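Local atomic coordinates of uncharacterized protein (Helicobacter pylori, PDB entry 4O5J), a protein that probably mediates attachment of the bacterium to host tissue as an outer membrane adhesin that recognises sialic acid-bearing carbohydrates. Residues Q255-S260 / Q296-Y300; N263-S267 / T289-Q294. All coordinates share one frame. Residue numbers count along the deposited sequence, not the author numbering.

Both contacts join the same two antiparallel helices, 241-268 and 281-309, and interaction 2 is nested inside the chain loop closed by interaction 1, nearer the 269-280 connection. Their centres are about 10 Å apart, and they touch where Leu-259 CD2 of interaction 1 packs 3.7 Å from Asn-293 O of interaction 2. The residues that meet follow a three-four spacing on both helices: Ala-256, Leu-259, Asn-263 and Leu-266 against Phe-290, Asn-293, Val-297 and Tyr-300. Interaction 1 is mainly apolar packing near the middle of the chain, whereas interaction 2 adds a polar core about Asn-263. The two contacts follow one another along one antiparallel helix pair.

Interaction 1: Q255-S260 / Q296-Y300; sequences QAVTLS and QVISY
Two helical segments, 255-260 and 296-300, pack antiparallel, their axes 9.5 Å apart at an N-to-C angle of 157° (signed -157°). Ala-256 and Val-297 set the register, with CA atoms 5.6 Å apart. The small Ala-256 leaves a hollow for Tyr-300, whose m rotamer lays the ring against the opposing backbone: Ala-256 CA is 3.7 Å from Tyr-300 CD2, and Ala-256 CB is 3.8 Å from Tyr-300 CB. Leu-259, the answering bump, fits in its t,p rotamer between Gln-296, Val-297 and Tyr-300, with CD2 3.5 Å from Gln-296 CG, CG 3.8 Å from Val-297 CG2 and CD2 4.0 Å from Tyr-300 CE2. Gln-255, also t,p, borders the tip of the ring, its CG 3.1 Å from Tyr-300 OH. Ser-260 OG hydrogen-bonds back to Ala-256 O (2.8 Å) and sits 3.9 Å from Val-297 CG1. Ile-83 of helix 82-101 covers Ala-256, Ser-260 and Val-297. This is the packing of an antiparallel helical hairpin, consistent with the tetratricopeptide-like character of the domain. No direct hydrogen bond crosses; water 1 bridges Gln-255 NE2 (2.8 Å) and Tyr-300 OH (2.7 Å), so apolar packing joins the helices while solvent serves the polar margin.

Interaction 2: N263-S267 / T289-Q294; sequences NHTLS and TFAQNQ
Asn-263 is the polar centre of this helix pair, reaching from 263-267 into 289-294. The segments are alpha-helical and antiparallel, their axes 10.1 Å apart at 154° (signed -154°), with the CA atoms of Asn-263 and Phe-290 6.4 Å apart. Asn-263, its chi1 of -127° between wells, uses both ends of its amide: OD1 accepts a weak hydrogen bond from Asn-293 ND2 (3.3 Å), and ND2 gives a weak one to Phe-290 O (3.4 Å). Phe-290 O also accepts the helical bond from Gln-294 N (3.0 Å). Water 2 accepts from Asn-263 ND2 at 3.1 Å and, weakly, from Gln-294 NE2 at 3.4 Å, whose stronger partner is Leu-67 O. Thr-289 OG1 is hydrogen-bonded to Lys-285 O, and Ser-267 OG weakly to Lys-68 NZ. Leu-266, in the t,p rotamer, brings CD2 to 3.9 Å from Phe-290 CB and 4.0 Å from Thr-289 CG2. Ser-267 CA lies over one face of the Phe-290 ring, while Asn-263 OD1 meets its edge. Buried Asn-263 thus adds two weak directional links to this antiparallel helical hairpin. Helix 57-76 backs Phe-290 through Leu-67 and Thr-71, and helix 343-396 covers Ala-291 through Leu-365 and Ala-368.

Interaction 1: Q255-S260 / Q296-Y300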
ATOM      1  N   GLN A 255       4.402  -7.547  -1.005  1.00 49.56           N
ATOM      2  CA  GLN A 255       4.880  -7.952   0.297  1.00 50.21           C
ATOM      3  C   GLN A 255       3.689  -8.061   1.270  1.00 49.43           C
ATOM      4  O   GLN A 255       3.543  -9.041   2.014  1.00 47.97           O
ATOM      5  CB  GLN A 255       5.935  -6.967   0.753  1.00 52.36           C
ATOM      6  CG  GLN A 255       6.683  -7.435   1.934  1.00 67.11           C
ATOM      7  CD  GLN A 255       7.321  -8.733   1.658  1.00 79.55           C
ATOM      8  OE1 GLN A 255       7.783  -8.917   0.530  1.00 96.75           O
ATOM      9  NE2 GLN A 255       7.345  -9.679   2.662  1.00 83.87           N
ATOM     10  N   ALA A 256       2.796  -7.084   1.208  1.00 47.62           N
ATOM     11  CA  ALA A 256       1.607  -7.068   2.060  1.00 46.32           C
ATOM     12  C   ALA A 256       0.697  -8.298   1.779  1.00 53.85           C
ATOM     13  O   ALA A 256       0.128  -8.890   2.699  1.00 50.04           O
ATOM     14  CB  ALA A 256       0.832  -5.778   1.818  1.00 36.88           C
ATOM     15  N   VAL A 257       0.541  -8.644   0.501  1.00 51.64           N
ATOM     16  CA  VAL A 257      -0.310  -9.761   0.115  1.00 49.57           C
ATOM     17  C   VAL A 257       0.230 -11.082   0.686  1.00 51.15           C
ATOM     18  O   VAL A 257      -0.491 -11.843   1.366  1.00 52.31           O
ATOM     19  CB  VAL A 257      -0.427  -9.861  -1.402  1.00 50.00           C
ATOM     20  CG1 VAL A 257      -0.951 -11.244  -1.781  1.00 49.04           C
ATOM     21  CG2 VAL A 257      -1.309  -8.746  -1.955  1.00 37.49           C
ATOM     22  N   THR A 258       1.514 -11.336   0.473  1.00 46.46           N
ATOM     23  CA  THR A 258       2.155 -12.505   1.046  1.00 43.94           C
ATOM     24  C   THR A 258       1.949 -12.544   2.546  1.00 51.57           C
ATOM     25  O   THR A 258       1.673 -13.595   3.127  1.00 50.29           O
ATOM     26  CB  THR A 258       3.654 -12.448   0.803  1.00 48.21           C
ATOM     27  OG1 THR A 258       3.862 -12.403  -0.595  1.00 56.41           O
ATOM     28  CG2 THR A 258       4.381 -13.706   1.396  1.00 43.63           C
ATOM     29  N   LEU A 259       2.123 -11.406   3.198  1.00 49.08           N
ATOM     30  CA  LEU A 259       2.017 -11.395   4.662  1.00 44.64           C
ATOM     31  C   LEU A 259       0.544 -11.655   5.065  1.00 49.49           C
ATOM     32  O   LEU A 259       0.293 -12.354   6.036  1.00 53.48           O
ATOM     33  CB  LEU A 259       2.526 -10.044   5.223  1.00 43.16           C
ATOM     34  CG  LEU A 259       2.709  -9.941   6.701  1.00 46.22           C
ATOM     35  CD1 LEU A 259       3.462 -11.134   7.274  1.00 42.90           C
ATOM     36  CD2 LEU A 259       3.425  -8.634   7.038  1.00 48.22           C
ATOM     37  N   SER A 260      -0.430 -11.112   4.315  1.00 51.21           N
ATOM     38  CA  SER A 260      -1.810 -11.403   4.617  1.00 46.83           C
ATOM     39  C   SER A 260      -2.073 -12.921   4.497  1.00 52.25           C
ATOM     40  O   SER A 260      -2.769 -13.508   5.343  1.00 54.35           O
ATOM     41  CB  SER A 260      -2.707 -10.676   3.694  1.00 54.53           C
ATOM     42  OG  SER A 260      -2.449  -9.268   3.761  1.00 53.75           O
ATOM     43  N   GLN A 296       2.067  -5.035  10.778  1.00 42.77           N
ATOM     44  CA  GLN A 296       2.914  -4.779   9.612  1.00 42.96           C
ATOM     45  C   GLN A 296       2.054  -4.678   8.347  1.00 48.74           C
ATOM     46  O   GLN A 296       2.358  -3.908   7.428  1.00 52.01           O
ATOM     47  CB  GLN A 296       3.969  -5.881   9.464  1.00 41.79           C
ATOM     48  CG  GLN A 296       4.817  -5.656   8.260  1.00 48.10           C
ATOM     49  CD  GLN A 296       5.523  -4.295   8.309  1.00 52.44           C
ATOM     50  OE1 GLN A 296       6.367  -4.107   9.156  1.00 61.16           O
ATOM     51  NE2 GLN A 296       5.197  -3.369   7.407  1.00 53.49           N
ATOM     52  N   VAL A 297       0.967  -5.445   8.301  1.00 44.69           N
ATOM     53  CA  VAL A 297       0.061  -5.377   7.132  1.00 44.61           C
ATOM     54  C   VAL A 297      -0.549  -3.973   7.034  1.00 46.67           C
ATOM     55  O   VAL A 297      -0.529  -3.383   5.969  1.00 48.77           O
ATOM     56  CB  VAL A 297      -1.060  -6.447   7.188  1.00 43.01           C
ATOM     57  CG1 VAL A 297      -2.134  -6.138   6.145  1.00 36.92           C
ATOM     58  CG2 VAL A 297      -0.465  -7.842   6.992  1.00 38.70           C
ATOM     59  N   ILE A 298      -1.091  -3.469   8.156  1.00 49.18           N
ATOM     60  CA  ILE A 298      -1.643  -2.135   8.241  1.00 47.31           C
ATOM     61  C   ILE A 298      -0.578  -1.101   7.896  1.00 52.53           C
ATOM     62  O   ILE A 298      -0.837  -0.117   7.215  1.00 53.36           O
ATOM     63  CB  ILE A 298      -2.187  -1.837   9.648  1.00 46.31           C
ATOM     64  CG1 ILE A 298      -3.344  -2.785  10.012  1.00 45.64           C
ATOM     65  CG2 ILE A 298      -2.616  -0.393   9.740  1.00 41.22           C
ATOM     66  CD1 ILE A 298      -4.455  -2.737   9.023  1.00 47.07           C
ATOM     67  N   SER A 299       0.630  -1.343   8.353  1.00 48.51           N
ATOM     68  CA  SER A 299       1.688  -0.425   8.146  1.00 46.40           C
ATOM     69  C   SER A 299       2.056  -0.366   6.636  1.00 54.58           C
ATOM     70  O   SER A 299       2.363   0.729   6.106  1.00 45.29           O
ATOM     71  CB  SER A 299       2.841  -0.839   9.038  1.00 53.16           C
ATOM     72  OG  SER A 299       3.911  -0.129   8.581  1.00 70.08           O
ATOM     73  N   TYR A 300       2.020  -1.520   5.944  1.00 48.18           N
ATOM     74  CA  TYR A 300       2.246  -1.512   4.495  1.00 42.87           C
ATOM     75  C   TYR A 300       1.160  -0.713   3.804  1.00 42.45           C
ATOM     76  O   TYR A 300       1.430   0.005   2.834  1.00 43.98           O
ATOM     77  CB  TYR A 300       2.238  -2.919   3.912  1.00 37.87           C
ATOM     78  CG  TYR A 300       3.538  -3.688   4.115  1.00 44.76           C
ATOM     79  CD1 TYR A 300       4.783  -3.061   3.965  1.00 42.03           C
ATOM     80  CD2 TYR A 300       3.519  -5.040   4.430  1.00 39.33           C
ATOM     81  CE1 TYR A 300       5.954  -3.771   4.140  1.00 44.84           C
ATOM     82  CE2 TYR A 300       4.685  -5.761   4.605  1.00 40.33           C
ATOM     83  CZ  TYR A 300       5.885  -5.142   4.456  1.00 47.96           C
ATOM     84  OH  TYR A 300       7.005  -5.914   4.657  1.00 51.48           O
TER
HETATM   85  O   HOH W   1       6.999  -8.543   5.151  1.00 63.48           O

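Interaction 2: N263-S267 / T289-Q294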
ATOM      1  N   ASN A 263      -0.544 -14.843   7.331  1.00 54.38           N
ATOM      2  CA  ASN A 263      -1.246 -14.598   8.588  1.00 57.76           C
ATOM      3  C   ASN A 263      -2.575 -15.331   8.686  1.00 55.82           C
ATOM      4  O   ASN A 263      -3.007 -15.723   9.787  1.00 57.03           O
ATOM      5  CB  ASN A 263      -1.471 -13.110   8.785  1.00 54.52           C
ATOM      6  CG  ASN A 263      -0.974 -12.627  10.118  1.00 60.43           C
ATOM      7  OD1 ASN A 263      -0.167 -13.278  10.768  1.00 66.36           O
ATOM      8  ND2 ASN A 263      -1.414 -11.437  10.510  1.00 73.70           N
ATOM      9  N   HIS A 264      -3.230 -15.514   7.548  1.00 53.14           N
ATOM     10  CA  HIS A 264      -4.436 -16.309   7.521  1.00 55.17           C
ATOM     11  C   HIS A 264      -4.116 -17.747   7.939  1.00 58.28           C
ATOM     12  O   HIS A 264      -4.889 -18.408   8.653  1.00 63.15           O
ATOM     13  CB  HIS A 264      -5.056 -16.293   6.124  1.00 50.50           C
ATOM     14  CG  HIS A 264      -6.268 -17.173   6.033  1.00 62.21           C
ATOM     15  ND1 HIS A 264      -6.259 -18.388   5.366  1.00 59.16           N
ATOM     16  CD2 HIS A 264      -7.541 -17.034   6.611  1.00 68.40           C
ATOM     17  CE1 HIS A 264      -7.475 -18.965   5.476  1.00 58.65           C
ATOM     18  NE2 HIS A 264      -8.270 -18.139   6.247  1.00 63.30           N
ATOM     19  N   THR A 265      -2.961 -18.237   7.505  1.00 55.45           N
ATOM     20  CA  THR A 265      -2.467 -19.551   7.914  1.00 57.42           C
ATOM     21  C   THR A 265      -2.238 -19.604   9.411  1.00 57.79           C
ATOM     22  O   THR A 265      -2.679 -20.544  10.078  1.00 56.05           O
ATOM     23  CB  THR A 265      -1.175 -19.954   7.142  1.00 54.99           C
ATOM     24  OG1 THR A 265      -1.487 -19.991   5.752  1.00 60.77           O
ATOM     25  CG2 THR A 265      -0.675 -21.357   7.558  1.00 46.44           C
ATOM     26  N   LEU A 266      -1.544 -18.602   9.936  1.00 57.34           N
ATOM     27  CA  LEU A 266      -1.227 -18.546  11.349  1.00 54.38           C
ATOM     28  C   LEU A 266      -2.517 -18.466  12.163  1.00 62.03           C
ATOM     29  O   LEU A 266      -2.658 -19.156  13.186  1.00 60.52           O
ATOM     30  CB  LEU A 266      -0.331 -17.332  11.633  1.00 58.76           C
ATOM     31  CG  LEU A 266       0.134 -17.221  13.064  1.00 54.77           C
ATOM     32  CD1 LEU A 266       0.800 -18.576  13.489  1.00 56.67           C
ATOM     33  CD2 LEU A 266       1.094 -16.059  13.148  1.00 52.65           C
ATOM     34  N   SER A 267      -3.473 -17.679  11.688  1.00 60.52           N
ATOM     35  CA  SER A 267      -4.752 -17.592  12.347  1.00 63.62           C
ATOM     36  C   SER A 267      -5.392 -18.968  12.597  1.00 63.66           C
ATOM     37  O   SER A 267      -6.008 -19.188  13.637  1.00 61.39           O
ATOM     38  CB  SER A 267      -5.695 -16.798  11.486  1.00 63.23           C
ATOM     39  OG  SER A 267      -6.901 -16.602  12.185  1.00 66.66           O
ATOM     40  N   THR A 289       3.257 -13.099  17.355  1.00 58.10           N
ATOM     41  CA  THR A 289       3.639 -13.056  15.969  1.00 53.74           C
ATOM     42  C   THR A 289       2.465 -12.665  15.112  1.00 51.45           C
ATOM     43  O   THR A 289       2.596 -11.842  14.215  1.00 51.93           O
ATOM     44  CB  THR A 289       4.106 -14.441  15.526  1.00 53.66           C
ATOM     45  OG1 THR A 289       5.179 -14.818  16.367  1.00 54.29           O
ATOM     46  CG2 THR A 289       4.596 -14.426  14.095  1.00 48.06           C
ATOM     47  N   PHE A 290       1.319 -13.262  15.385  1.00 52.04           N
ATOM     48  CA  PHE A 290       0.096 -12.949  14.658  1.00 50.29           C
ATOM     49  C   PHE A 290      -0.173 -11.432  14.699  1.00 51.84           C
ATOM     50  O   PHE A 290      -0.359 -10.769  13.666  1.00 52.72           O
ATOM     51  CB  PHE A 290      -1.058 -13.705  15.312  1.00 48.81           C
ATOM     52  CG  PHE A 290      -2.353 -13.632  14.558  1.00 52.08           C
ATOM     53  CD1 PHE A 290      -2.367 -13.514  13.177  1.00 56.15           C
ATOM     54  CD2 PHE A 290      -3.574 -13.697  15.236  1.00 51.91           C
ATOM     55  CE1 PHE A 290      -3.573 -13.449  12.475  1.00 61.79           C
ATOM     56  CE2 PHE A 290      -4.780 -13.640  14.531  1.00 53.99           C
ATOM     57  CZ  PHE A 290      -4.785 -13.535  13.167  1.00 57.88           C
ATOM     58  N   ALA A 291      -0.142 -10.875  15.895  1.00 49.36           N
ATOM     59  CA  ALA A 291      -0.431  -9.433  16.110  1.00 50.67           C
ATOM     60  C   ALA A 291       0.631  -8.535  15.459  1.00 49.96           C
ATOM     61  O   ALA A 291       0.273  -7.595  14.739  1.00 45.19           O
ATOM     62  CB  ALA A 291      -0.589  -9.150  17.612  1.00 46.90           C
ATOM     63  N   GLN A 292       1.915  -8.835  15.632  1.00 45.67           N
ATOM     64  CA  GLN A 292       2.946  -8.071  14.913  1.00 50.01           C
ATOM     65  C   GLN A 292       2.709  -8.082  13.444  1.00 52.69           C
ATOM     66  O   GLN A 292       2.734  -7.014  12.788  1.00 54.40           O
ATOM     67  CB  GLN A 292       4.315  -8.637  15.182  1.00 53.65           C
ATOM     68  CG  GLN A 292       4.753  -8.399  16.598  1.00 60.18           C
ATOM     69  CD  GLN A 292       6.035  -9.143  16.922  1.00 66.86           C
ATOM     70  OE1 GLN A 292       7.130  -8.662  16.671  1.00 71.23           O
ATOM     71  NE2 GLN A 292       5.900 -10.309  17.486  1.00 69.18           N
ATOM     72  N   ASN A 293       2.439  -9.269  12.891  1.00 52.19           N
ATOM     73  CA  ASN A 293       2.272  -9.384  11.415  1.00 55.36           C
ATOM     74  C   ASN A 293       1.109  -8.551  10.937  1.00 48.94           C
ATOM     75  O   ASN A 293       1.206  -7.893   9.894  1.00 47.75           O
ATOM     76  CB  ASN A 293       2.051 -10.847  10.945  1.00 54.12           C
ATOM     77  CG  ASN A 293       3.296 -11.678  11.062  1.00 51.32           C
ATOM     78  OD1 ASN A 293       4.405 -11.163  11.085  1.00 58.43           O
ATOM     79  ND2 ASN A 293       3.118 -12.962  11.136  1.00 57.16           N
ATOM     80  N   GLN A 294       0.000  -8.583  11.685  1.00 45.13           N
ATOM     81  CA  GLN A 294      -1.172  -7.855  11.275  1.00 45.85           C
ATOM     82  C   GLN A 294      -0.895  -6.332  11.387  1.00 45.49           C
ATOM     83  O   GLN A 294      -1.395  -5.563  10.573  1.00 47.44           O
ATOM     84  CB  GLN A 294      -2.379  -8.217  12.122  1.00 48.60           C
ATOM     85  CG  GLN A 294      -3.665  -7.619  11.569  1.00 48.23           C
ATOM     86  CD  GLN A 294      -4.889  -8.242  12.243  1.00 57.58           C
ATOM     87  OE1 GLN A 294      -5.592  -7.597  13.069  1.00 57.48           O
ATOM     88  NE2 GLN A 294      -5.149  -9.529  11.919  1.00 52.48           N
TER
HETATM   89  O   HOH W   2      -3.702 -10.136   8.926  1.00 29.08           O